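Local coordinates for sensor protein pfeS (PDB 3KYZ) that acts as a sensor histidine kinase of the PfeR/PfeS two-component regulatory system in the bacterial inner membrane and may activate PfeR by phosphorylation, at residues 22-26 with 49-53; 27-31 with 103-108; 39-43 with 67-71; 55-60 with 113-119. Residue numbers count along the deposited sequence, not the author numbering.

Overall arrangement
The PfeS sensor domain, predicted to be periplasmic, illustrates how a folded-back helical region and a small antiparallel sheet build one unit. Interaction 4, about 3 Å from the chain centre (between centres), pairs two strands of that sheet. Interaction 1 joins the two arms of helical region 17-53, its centre about 8 Å from that of interaction 4, and Tyr26 CB packs on Leu114 CD2 at 3.6 Å. Interaction 2 ties the first arm to the end of strand 100-104, which bonds strand 113-117 through Ile103 O and Leu114 N (2.8 Å). Interaction 3, about 16 Å from interaction 1 between centres, fastens the loop after strand 57-60; Leu67 CD1 meets Phe105 CE2 at 3.7 Å.

Interaction 1. Residues 22-26 with 49-53; sequences YLADY and LSAKE
A helical hairpin within a sensor domain of the Cache clan is joined here by a polar cluster and an aromatic-aliphatic contact. Residues 22-26 and 49-52 are alpha-helical, with N-to-C directions 157° apart, and their axes come no nearer than 13.5 Å, so long side chains must bridge the gap; the closest CA pair, Tyr26 and Leu49, is 8.3 Å apart. Tyr22 (chi1 t) starts out sideways, but its OH arrives 3.5 Å from Lys52 NZ, and the edge of its ring meets Glu53, CE2 lying 3.6 Å from OE2. One turn later Tyr26 (chi1 m) points straight across and is the most covered residue of the pair. Leu49, in the t,p rotamer, sets CD1 over one face of the Tyr26 ring, a CH-pi contact 3.4 Å from the centroid and 10° off the normal. At the tip, Tyr26 OH donates to Glu53 OE2 (2.8 Å) and accepts from Lys52 NZ (3.0 Å), which the fully extended, all-t lysine chain delivers. Glu53, folded back in m,m, also forms a salt bridge through OE1 with Arg121. Leu114 of strand 113-117 touches both Tyr26 and Leu49, so the hairpin interior rests on the sheet. A water completes the junction, 2.6 Å from Tyr22 OH and donating to Glu53 OE2 at 2.5 Å.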
loop_
_atom_site.group_PDB
_atom_site.type_symbol
_atom_site.label_atom_id
_atom_site.label_comp_id
_atom_site.label_asym_id
_atom_site.label_seq_id
_atom_site.Cartn_x
_atom_site.Cartn_y
_atom_site.Cartn_z
ATOM N N TYR A 22 16.218 0.725 -15.898
ATOM C CA TYR A 22 15.619 1.934 -16.459
ATOM C C TYR A 22 14.655 2.602 -15.480
ATOM O O TYR A 22 14.719 3.813 -15.241
ATOM C CB TYR A 22 14.871 1.573 -17.732
ATOM C CG TYR A 22 14.396 2.735 -18.566
ATOM C CD1 TYR A 22 15.309 3.546 -19.225
ATOM C CD2 TYR A 22 13.040 2.991 -18.744
ATOM C CE1 TYR A 22 14.900 4.588 -20.018
ATOM C CE2 TYR A 22 12.617 4.051 -19.545
ATOM C CZ TYR A 22 13.564 4.842 -20.179
ATOM O OH TYR A 22 13.188 5.893 -20.990
ATOM N N LEU A 23 13.747 1.811 -14.921
ATOM C CA LEU A 23 12.770 2.361 -13.995
ATOM C C LEU A 23 13.446 2.790 -12.697
ATOM O O LEU A 23 13.086 3.812 -12.111
ATOM C CB LEU A 23 11.637 1.364 -13.735
ATOM C CG LEU A 23 10.780 1.035 -14.967
ATOM C CD1 LEU A 23 9.706 0.003 -14.634
ATOM C CD2 LEU A 23 10.161 2.299 -15.573
ATOM N N ALA A 24 14.443 2.028 -12.257
ATOM C CA ALA A 24 15.190 2.412 -11.067
ATOM C C ALA A 24 15.870 3.764 -11.273
ATOM O O ALA A 24 15.973 4.563 -10.345
ATOM C CB ALA A 24 16.208 1.350 -10.692
ATOM N N ASP A 25 16.330 4.029 -12.489
ATOM C CA ASP A 25 16.967 5.311 -12.754
ATOM C C ASP A 25 15.972 6.459 -12.571
ATOM O O ASP A 25 16.341 7.535 -12.106
ATOM C CB ASP A 25 17.596 5.349 -14.151
ATOM C CG ASP A 25 18.177 6.705 -14.473
ATOM O OD1 ASP A 25 19.322 6.973 -14.063
ATOM O OD2 ASP A 25 17.475 7.512 -15.112
ATOM N N TYR A 26 14.709 6.232 -12.931
ATOM C CA TYR A 26 13.684 7.245 -12.696
ATOM C C TYR A 26 13.540 7.556 -11.204
ATOM O O TYR A 26 13.308 8.710 -10.829
ATOM C CB TYR A 26 12.325 6.816 -13.248
ATOM C CG TYR A 26 12.140 6.969 -14.748
ATOM C CD1 TYR A 26 12.646 8.076 -15.437
ATOM C CD2 TYR A 26 11.411 6.028 -15.463
ATOM C CE1 TYR A 26 12.439 8.220 -16.801
ATOM C CE2 TYR A 26 11.206 6.159 -16.827
ATOM C CZ TYR A 26 11.719 7.257 -17.492
ATOM O OH TYR A 26 11.497 7.394 -18.842
ATOM N N LEU A 49 7.370 13.066 -15.858
ATOM C CA LEU A 49 7.481 11.625 -16.045
ATOM C C LEU A 49 6.151 11.034 -16.498
ATOM O O LEU A 49 6.111 10.157 -17.358
ATOM C CB LEU A 49 7.970 10.932 -14.774
ATOM C CG LEU A 49 8.190 9.423 -14.903
ATOM C CD1 LEU A 49 9.167 9.121 -16.041
ATOM C CD2 LEU A 49 8.693 8.831 -13.585
ATOM N N SER A 50 5.064 11.516 -15.906
ATOM C CA SER A 50 3.739 11.067 -16.290
ATOM C C SER A 50 3.480 11.319 -17.775
ATOM O O SER A 50 2.937 10.466 -18.479
ATOM C CB SER A 50 2.675 11.763 -15.445
ATOM O OG SER A 50 1.401 11.283 -15.801
ATOM N N ALA A 51 3.864 12.496 -18.249
ATOM C CA ALA A 51 3.662 12.836 -19.654
ATOM C C ALA A 51 4.560 11.996 -20.554
ATOM O O ALA A 51 4.134 11.505 -21.602
ATOM C CB ALA A 51 3.918 14.315 -19.885
ATOM N N LYS A 52 5.813 11.837 -20.148
ATOM C CA LYS A 52 6.767 11.092 -20.959
ATOM C C LYS A 52 6.332 9.641 -21.154
ATOM O O LYS A 52 6.361 9.124 -22.267
ATOM C CB LYS A 52 8.159 11.121 -20.332
ATOM C CG LYS A 52 9.194 10.386 -21.163
ATOM C CD LYS A 52 10.549 10.323 -20.475
ATOM C CE LYS A 52 11.545 9.558 -21.330
ATOM N NZ LYS A 52 12.811 9.387 -20.599
ATOM N N GLU A 53 5.925 8.996 -20.064
ATOM C CA GLU A 53 5.617 7.568 -20.084
ATOM C C GLU A 53 4.128 7.292 -20.240
ATOM O O GLU A 53 3.705 6.136 -20.235
ATOM C CB GLU A 53 6.147 6.892 -18.817
ATOM C CG GLU A 53 7.667 6.805 -18.760
ATOM C CD GLU A 53 8.241 5.784 -19.718
ATOM O OE1 GLU A 53 7.462 5.036 -20.357
ATOM O OE2 GLU A 53 9.487 5.726 -19.827
HETATM O O HOH W 1 10.751 5.589 -21.981
#

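Interaction 2. Residues 27-31 with 103-108; sequences ARQAE and IEFPGH
Glu31 lays CB over one face of the Phe105 ring, a CH-pi contact 3.9 Å from the centroid and 21° off its normal. Its extended side chain (chi1 and chi2 both t) then reaches the turn beyond, where OE1 accepts from Gly107 N and OE2 from His108 N, each at 2.8 Å. Pro106 and Gly107 have helical phi/psi angles, which helps present these successive amides to one carboxylate. The first segment is a continuous alpha-helix; in the second, strand gives way to loop after Glu104. Nearest CA pairs are Glu31 with Phe105 (5.5 Å) and Arg28 with Pro106 (6.0 Å). Small side chains allow this approach: Ala27 CB meets Ile103 CG2 at 3.3 Å, and Ala30 CB meets Phe105 CE1 at 4.0 Å. Arg28 lends its CA to Pro106 CG (3.7 Å), while its guanidinium turns away to Asp25 and Asp32. Here a helix-borne carboxylate bonded to consecutive main-chain amides ties the connection of the beta-hairpin formed by strands 100-104 and 113-117 to the helix covering the sheet.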
loop_
_atom_site.group_PDB
_atom_site.type_symbol
_atom_site.label_atom_id
_atom_site.label_comp_id
_atom_site.label_asym_id
_atom_site.label_seq_id
_atom_site.Cartn_x
_atom_site.Cartn_y
_atom_site.Cartn_z
ATOM N N ALA A 27 13.664 6.534 -10.357
ATOM C CA ALA A 27 13.576 6.747 -8.901
ATOM C C ALA A 27 14.749 7.585 -8.394
ATOM O O ALA A 27 14.582 8.429 -7.506
ATOM C CB ALA A 27 13.492 5.421 -8.140
ATOM N N ARG A 28 15.928 7.353 -8.966
ATOM C CA ARG A 28 17.101 8.167 -8.650
ATOM C C ARG A 28 16.851 9.621 -9.055
ATOM O O ARG A 28 17.132 10.547 -8.283
ATOM C CB ARG A 28 18.352 7.629 -9.359
ATOM C CG ARG A 28 19.607 8.461 -9.089
ATOM C CD ARG A 28 20.717 8.174 -10.091
ATOM N NE ARG A 28 20.298 8.386 -11.476
ATOM C CZ ARG A 28 20.247 9.572 -12.080
ATOM N NH1 ARG A 28 20.570 10.673 -11.418
ATOM N NH2 ARG A 28 19.862 9.661 -13.348
ATOM N N GLN A 29 16.306 9.820 -10.259
ATOM C CA GLN A 29 15.977 11.167 -10.732
ATOM C C GLN A 29 14.906 11.812 -9.858
ATOM O O GLN A 29 14.967 13.006 -9.571
ATOM C CB GLN A 29 15.473 11.147 -12.176
ATOM C CG GLN A 29 16.483 10.715 -13.211
ATOM C CD GLN A 29 15.913 10.825 -14.601
ATOM O OE1 GLN A 29 15.254 11.816 -14.934
ATOM N NE2 GLN A 29 16.151 9.813 -15.421
ATOM N N ALA A 30 13.916 11.022 -9.452
ATOM C CA ALA A 30 12.846 11.518 -8.585
ATOM C C ALA A 30 13.427 12.015 -7.265
ATOM O O ALA A 30 13.082 13.100 -6.784
ATOM C CB ALA A 30 11.824 10.416 -8.323
ATOM N N GLU A 31 14.296 11.205 -6.669
ATOM C CA GLU A 31 14.927 11.596 -5.416
ATOM C C GLU A 31 15.736 12.878 -5.591
ATOM O O GLU A 31 15.703 13.766 -4.733
ATOM C CB GLU A 31 15.836 10.493 -4.885
ATOM C CG GLU A 31 16.501 10.869 -3.563
ATOM C CD GLU A 31 17.340 9.757 -2.991
ATOM O OE1 GLU A 31 17.891 8.959 -3.776
ATOM O OE2 GLU A 31 17.448 9.678 -1.753
ATOM N N ILE A 103 9.207 1.990 -6.071
ATOM C CA ILE A 103 10.666 2.040 -6.188
ATOM C C ILE A 103 11.239 3.042 -5.186
ATOM O O ILE A 103 11.065 4.257 -5.326
ATOM C CB ILE A 103 11.125 2.431 -7.613
ATOM C CG1 ILE A 103 10.352 1.651 -8.687
ATOM C CG2 ILE A 103 12.641 2.231 -7.751
ATOM C CD1 ILE A 103 10.489 2.240 -10.105
ATOM N N GLU A 104 11.921 2.531 -4.169
ATOM C CA GLU A 104 12.459 3.384 -3.115
ATOM C C GLU A 104 13.425 4.419 -3.677
ATOM O O GLU A 104 14.153 4.151 -4.635
ATOM C CB GLU A 104 13.189 2.533 -2.068
ATOM C CG GLU A 104 14.495 1.912 -2.586
ATOM C CD GLU A 104 15.221 1.061 -1.545
ATOM O OE1 GLU A 104 14.601 0.704 -0.528
ATOM O OE2 GLU A 104 16.415 0.743 -1.749
ATOM N N PHE A 105 13.442 5.600 -3.074
ATOM C CA PHE A 105 14.532 6.537 -3.335
ATOM C C PHE A 105 15.840 5.816 -2.986
ATOM O O PHE A 105 15.969 5.268 -1.888
ATOM C CB PHE A 105 14.396 7.781 -2.462
ATOM C CG PHE A 105 13.332 8.750 -2.919
ATOM C CD1 PHE A 105 12.586 8.526 -4.066
ATOM C CD2 PHE A 105 13.082 9.898 -2.178
ATOM C CE1 PHE A 105 11.620 9.444 -4.470
ATOM C CE2 PHE A 105 12.126 10.812 -2.571
ATOM C CZ PHE A 105 11.393 10.589 -3.720
ATOM N N PRO A 106 16.818 5.808 -3.910
ATOM C CA PRO A 106 18.004 4.976 -3.662
ATOM C C PRO A 106 18.950 5.504 -2.578
ATOM O O PRO A 106 19.521 4.708 -1.828
ATOM C CB PRO A 106 18.702 4.952 -5.030
ATOM C CG PRO A 106 18.241 6.214 -5.716
ATOM C CD PRO A 106 16.800 6.359 -5.278
ATOM N N GLY A 107 19.115 6.818 -2.483
ATOM C CA GLY A 107 20.028 7.384 -1.501
ATOM C C GLY A 107 19.490 7.308 -0.083
ATOM O O GLY A 107 20.191 6.913 0.851
ATOM N N HIS A 108 18.236 7.706 0.079
ATOM C CA HIS A 108 17.596 7.703 1.386
ATOM C C HIS A 108 16.177 7.167 1.244
ATOM O O HIS A 108 15.226 7.934 1.127
ATOM C CB HIS A 108 17.596 9.113 1.981
ATOM C CG HIS A 108 18.963 9.620 2.324
ATOM N ND1 HIS A 108 19.652 9.202 3.444
ATOM C CD2 HIS A 108 19.771 10.504 1.693
ATOM C CE1 HIS A 108 20.825 9.808 3.487
ATOM N NE2 HIS A 108 20.924 10.602 2.434
#

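Interaction 3. Residues 39-43 with 67-71; sequences AAGAE and LGSTP
The carboxylate of Glu43 takes two hydrogen bonds from one residue of the facing loop: Thr70 N donates to OE1 at 3.1 Å, and Thr70 OG1 to OE2 at 2.7 Å. Glu43 achieves this with a bent t,p side chain, and Thr70 with its m rotamer. A water reinforces the link, donating at 2.7 Å to Glu43 OE1 and to Thr70 O. The loop carries its own bracing, since Ser66 OG bonds Gly68 N and Thr70 O. Further out, backbone meets backbone. Residues 39-43 are helical, with a kink at Ala39 and Ala40, whose N atoms lack bonds to the preceding turn, whereas 67-71 is irregular. Ala39 and Gly68 approach to 4.3 Å between CA atoms, with CA-H...O contacts from Ala39 CA to Leu67 O (3.2 Å) and from Gly68 CA to Ala39 O (3.6 Å). A CB modelled on Gly68 would clash with Glu43 OE1, at 2.5 Å, so its bare backbone suits the fit. Ala42 CB closes the packing against Leu67 CB at 4.2 Å. The pattern is that of a helix-borne glutamate holding an irregular loop by its main-chain amide and side-chain hydroxyl, here where strand 57-60 leads toward helix 74-77.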
loop_
_atom_site.group_PDB
_atom_site.type_symbol
_atom_site.label_atom_id
_atom_site.label_comp_id
_atom_site.label_asym_id
_atom_site.label_seq_id
_atom_site.Cartn_x
_atom_site.Cartn_y
_atom_site.Cartn_z
ATOM N N ALA A 39 9.110 20.097 -2.600
ATOM C CA ALA A 39 7.777 19.871 -3.152
ATOM C C ALA A 39 7.635 20.336 -4.604
ATOM O O ALA A 39 7.056 19.631 -5.435
ATOM C CB ALA A 39 6.718 20.533 -2.283
ATOM N N ALA A 40 8.145 21.527 -4.905
ATOM C CA ALA A 40 8.039 22.059 -6.263
ATOM C C ALA A 40 8.764 21.167 -7.268
ATOM O O ALA A 40 8.298 20.979 -8.397
ATOM C CB ALA A 40 8.576 23.486 -6.330
ATOM N N GLY A 41 9.914 20.635 -6.863
ATOM C CA GLY A 41 10.676 19.738 -7.714
ATOM C C GLY A 41 9.983 18.400 -7.896
ATOM O O GLY A 41 9.945 17.849 -8.994
ATOM N N ALA A 42 9.420 17.871 -6.818
ATOM C CA ALA A 42 8.674 16.624 -6.904
ATOM C C ALA A 42 7.457 16.789 -7.816
ATOM O O ALA A 42 7.127 15.897 -8.599
ATOM C CB ALA A 42 8.251 16.164 -5.518
ATOM N N GLU A 43 6.800 17.938 -7.721
ATOM C CA GLU A 43 5.603 18.196 -8.514
ATOM C C GLU A 43 5.950 18.235 -10.002
ATOM O O GLU A 43 5.299 17.590 -10.824
ATOM C CB GLU A 43 4.958 19.515 -8.085
ATOM C CG GLU A 43 3.626 19.796 -8.754
ATOM C CD GLU A 43 2.499 18.971 -8.173
ATOM O OE1 GLU A 43 2.718 18.306 -7.137
ATOM O OE2 GLU A 43 1.388 18.994 -8.748
ATOM N N LEU A 67 4.758 13.872 -1.944
ATOM C CA LEU A 67 5.875 14.787 -1.711
ATOM C C LEU A 67 5.742 16.067 -2.532
ATOM O O LEU A 67 6.440 17.046 -2.277
ATOM C CB LEU A 67 7.213 14.116 -2.043
ATOM C CG LEU A 67 7.665 12.991 -1.102
ATOM C CD1 LEU A 67 8.932 12.323 -1.632
ATOM C CD2 LEU A 67 7.863 13.506 0.317
ATOM N N GLY A 68 4.861 16.053 -3.529
ATOM C CA GLY A 68 4.623 17.235 -4.337
ATOM C C GLY A 68 3.677 18.225 -3.680
ATOM O O GLY A 68 3.212 18.016 -2.553
ATOM N N SER A 69 3.391 19.315 -4.383
ATOM C CA SER A 69 2.510 20.347 -3.850
ATOM C C SER A 69 1.035 19.962 -3.959
ATOM O O SER A 69 0.195 20.509 -3.249
ATOM C CB SER A 69 2.765 21.695 -4.535
ATOM O OG SER A 69 2.690 21.559 -5.941
ATOM N N THR A 70 0.720 19.022 -4.847
ATOM C CA THR A 70 -0.659 18.579 -5.018
ATOM C C THR A 70 -0.868 17.299 -4.218
ATOM O O THR A 70 -0.172 16.317 -4.448
ATOM C CB THR A 70 -0.984 18.298 -6.500
ATOM O OG1 THR A 70 -0.782 19.487 -7.282
ATOM C CG2 THR A 70 -2.435 17.823 -6.658
ATOM N N PRO A 71 -1.821 17.304 -3.275
ATOM C CA PRO A 71 -2.047 16.094 -2.477
ATOM C C PRO A 71 -2.670 14.979 -3.301
ATOM O O PRO A 71 -3.284 15.221 -4.352
ATOM C CB PRO A 71 -3.043 16.537 -1.397
ATOM C CG PRO A 71 -3.543 17.862 -1.786
ATOM C CD PRO A 71 -2.770 18.389 -2.960
HETATM O O HOH W 2 1.806 15.872 -6.269
#

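Interaction 4. Residues 55-60 with 113-119; sequences TWVALV and RLVIQLP
Six direct hydrogen bonds join these segments, five backbone-to-backbone. Strands 57-60 and 113-117 run antiparallel, axes 4.8 Å apart at 162°. Val60 and Arg113 form a hydrogen-bonded pair (Val60 N to Arg113 O 3.0 Å, Arg113 N to Val60 O 2.9 Å), as do Ala58 and Val115 (Ala58 N to Val115 O 2.9 Å, Val115 N to Ala58 O 2.8 Å). Leu59-Leu114 and Val57-Ile116 are non-hydrogen-bonded pairs, CA atoms 4.8 and 4.5 Å apart. Ahead of the strand, Trp56 O accepts from Gln117 N (2.9 Å), and Thr55 OG1, chi1 t, donates to Gln117 O (2.7 Å). Two waters serve the loop end: one donates to Thr55 OG1 (2.7 Å) and Leu118 O (2.8 Å), the other accepts from Trp56 N (3.0 Å) and donates to Gln117 OE1 (2.7 Å). Hydrogen bonds outside the pair satisfy Trp56 NE1 (Glu76), Arg113 NH1 (Ser102), Gln117 NE2 (Leu98 O) and Val57 O (Arg46 NE). Val115 CG1 meets the Trp56 ring edge, 3.6 Å from CZ3. This is an antiparallel sheet, its central strand 113-117 flanked by 57-60 and 100-104, with both arms of helical region 17-53 packed on the face carrying Leu59 (against Ala42) and Leu114 (against Tyr26).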
loop_
_atom_site.group_PDB
_atom_site.type_symbol
_atom_site.label_atom_id
_atom_site.label_comp_id
_atom_site.label_asym_id
_atom_site.label_seq_id
_atom_site.Cartn_x
_atom_site.Cartn_y
_atom_site.Cartn_z
ATOM N N THR A 55 1.592 7.577 -18.250
ATOM C CA THR A 55 1.155 6.696 -17.184
ATOM C C THR A 55 1.083 7.453 -15.867
ATOM O O THR A 55 1.691 8.525 -15.717
ATOM C CB THR A 55 2.106 5.487 -17.044
ATOM O OG1 THR A 55 1.474 4.473 -16.253
ATOM C CG2 THR A 55 3.428 5.892 -16.399
ATOM N N TRP A 56 0.332 6.910 -14.916
ATOM C CA TRP A 56 0.215 7.543 -13.610
ATOM C C TRP A 56 1.530 7.454 -12.829
ATOM O O TRP A 56 2.181 6.411 -12.803
ATOM C CB TRP A 56 -0.924 6.924 -12.804
ATOM C CG TRP A 56 -1.186 7.650 -11.513
ATOM C CD1 TRP A 56 -1.901 8.802 -11.352
ATOM C CD2 TRP A 56 -0.734 7.273 -10.207
ATOM N NE1 TRP A 56 -1.929 9.162 -10.024
ATOM C CE2 TRP A 56 -1.214 8.243 -9.302
ATOM C CE3 TRP A 56 0.030 6.211 -9.716
ATOM C CZ2 TRP A 56 -0.962 8.178 -7.934
ATOM C CZ3 TRP A 56 0.277 6.147 -8.363
ATOM C CH2 TRP A 56 -0.218 7.124 -7.483
ATOM N N VAL A 57 1.895 8.556 -12.181
ATOM C CA VAL A 57 3.121 8.634 -11.402
ATOM C C VAL A 57 2.829 9.367 -10.101
ATOM O O VAL A 57 2.011 10.294 -10.082
ATOM C CB VAL A 57 4.216 9.422 -12.174
ATOM C CG1 VAL A 57 5.420 9.695 -11.277
ATOM C CG2 VAL A 57 4.618 8.669 -13.429
ATOM N N ALA A 58 3.483 8.956 -9.016
ATOM C CA ALA A 58 3.450 9.729 -7.772
ATOM C C ALA A 58 4.799 9.641 -7.068
ATOM O O ALA A 58 5.502 8.638 -7.199
ATOM C CB ALA A 58 2.331 9.239 -6.842
ATOM N N LEU A 59 5.170 10.703 -6.359
ATOM C CA LEU A 59 6.293 10.659 -5.433
ATOM C C LEU A 59 5.671 10.745 -4.061
ATOM O O LEU A 59 4.947 11.692 -3.775
ATOM C CB LEU A 59 7.237 11.847 -5.649
ATOM C CG LEU A 59 8.248 11.686 -6.789
ATOM C CD1 LEU A 59 7.536 11.525 -8.127
ATOM C CD2 LEU A 59 9.202 12.866 -6.822
ATOM N N VAL A 60 5.915 9.747 -3.220
ATOM C CA VAL A 60 5.280 9.747 -1.897
ATOM C C VAL A 60 6.293 9.597 -0.780
ATOM O O VAL A 60 7.356 8.994 -0.966
ATOM C CB VAL A 60 4.155 8.691 -1.752
ATOM C CG1 VAL A 60 3.076 8.902 -2.811
ATOM C CG2 VAL A 60 4.706 7.292 -1.827
ATOM N N ARG A 113 9.562 7.416 -2.035
ATOM C CA ARG A 113 9.644 6.472 -3.130
ATOM C C ARG A 113 8.974 7.044 -4.365
ATOM O O ARG A 113 8.144 7.958 -4.278
ATOM C CB ARG A 113 8.957 5.160 -2.747
ATOM C CG ARG A 113 7.441 5.274 -2.639
ATOM C CD ARG A 113 6.822 3.970 -2.141
ATOM N NE ARG A 113 7.008 3.807 -0.699
ATOM C CZ ARG A 113 6.869 2.657 -0.040
ATOM N NH1 ARG A 113 6.567 1.538 -0.690
ATOM N NH2 ARG A 113 7.036 2.626 1.278
ATOM N N LEU A 114 9.358 6.503 -5.511
ATOM C CA LEU A 114 8.656 6.733 -6.761
ATOM C C LEU A 114 7.637 5.614 -6.939
ATOM O O LEU A 114 7.953 4.436 -6.738
ATOM C CB LEU A 114 9.646 6.720 -7.931
ATOM C CG LEU A 114 9.031 6.750 -9.336
ATOM C CD1 LEU A 114 8.289 8.048 -9.567
ATOM C CD2 LEU A 114 10.107 6.562 -10.400
ATOM N N VAL A 115 6.406 5.984 -7.282
ATOM C CA VAL A 115 5.404 5.011 -7.693
ATOM C C VAL A 115 5.049 5.298 -9.151
ATOM O O VAL A 115 4.760 6.439 -9.523
ATOM C CB VAL A 115 4.138 5.074 -6.816
ATOM C CG1 VAL A 115 3.088 4.074 -7.321
ATOM C CG2 VAL A 115 4.494 4.788 -5.365
ATOM N N ILE A 116 5.098 4.267 -9.985
ATOM C CA ILE A 116 4.750 4.422 -11.390
ATOM C C ILE A 116 3.863 3.262 -11.808
ATOM O O ILE A 116 4.194 2.108 -11.549
ATOM C CB ILE A 116 6.017 4.540 -12.289
ATOM C CG1 ILE A 116 5.639 4.756 -13.757
ATOM C CG2 ILE A 116 6.941 3.327 -12.134
ATOM C CD1 ILE A 116 6.809 5.281 -14.587
ATOM N N GLN A 117 2.722 3.557 -12.419
ATOM C CA GLN A 117 1.928 2.472 -12.983
ATOM C C GLN A 117 2.696 1.956 -14.197
ATOM O O GLN A 117 3.121 2.732 -15.050
ATOM C CB GLN A 117 0.523 2.913 -13.387
ATOM C CG GLN A 117 -0.352 1.718 -13.768
ATOM C CD GLN A 117 -1.832 2.040 -13.839
ATOM O OE1 GLN A 117 -2.221 3.179 -14.085
ATOM N NE2 GLN A 117 -2.669 1.025 -13.616
ATOM N N LEU A 118 2.906 0.649 -14.256
ATOM C CA LEU A 118 3.767 0.075 -15.290
ATOM C C LEU A 118 3.296 0.478 -16.683
ATOM O O LEU A 118 2.142 0.260 -17.022
ATOM C CB LEU A 118 3.776 -1.452 -15.186
ATOM C CG LEU A 118 4.851 -2.128 -16.034
ATOM C CD1 LEU A 118 6.234 -1.857 -15.452
ATOM C CD2 LEU A 118 4.590 -3.616 -16.124
ATOM N N PRO A 119 4.185 1.074 -17.495
ATOM C CA PRO A 119 3.801 1.337 -18.888
ATOM C C PRO A 119 3.442 0.042 -19.613
ATOM O O PRO A 119 4.116 -0.972 -19.438
ATOM C CB PRO A 119 5.072 1.944 -19.492
ATOM C CG PRO A 119 5.754 2.589 -18.336
ATOM C CD PRO A 119 5.499 1.657 -17.164
HETATM O O HOH W 3 0.266 2.287 -17.338
HETATM O O HOH W 4 -1.803 5.133 -15.955
#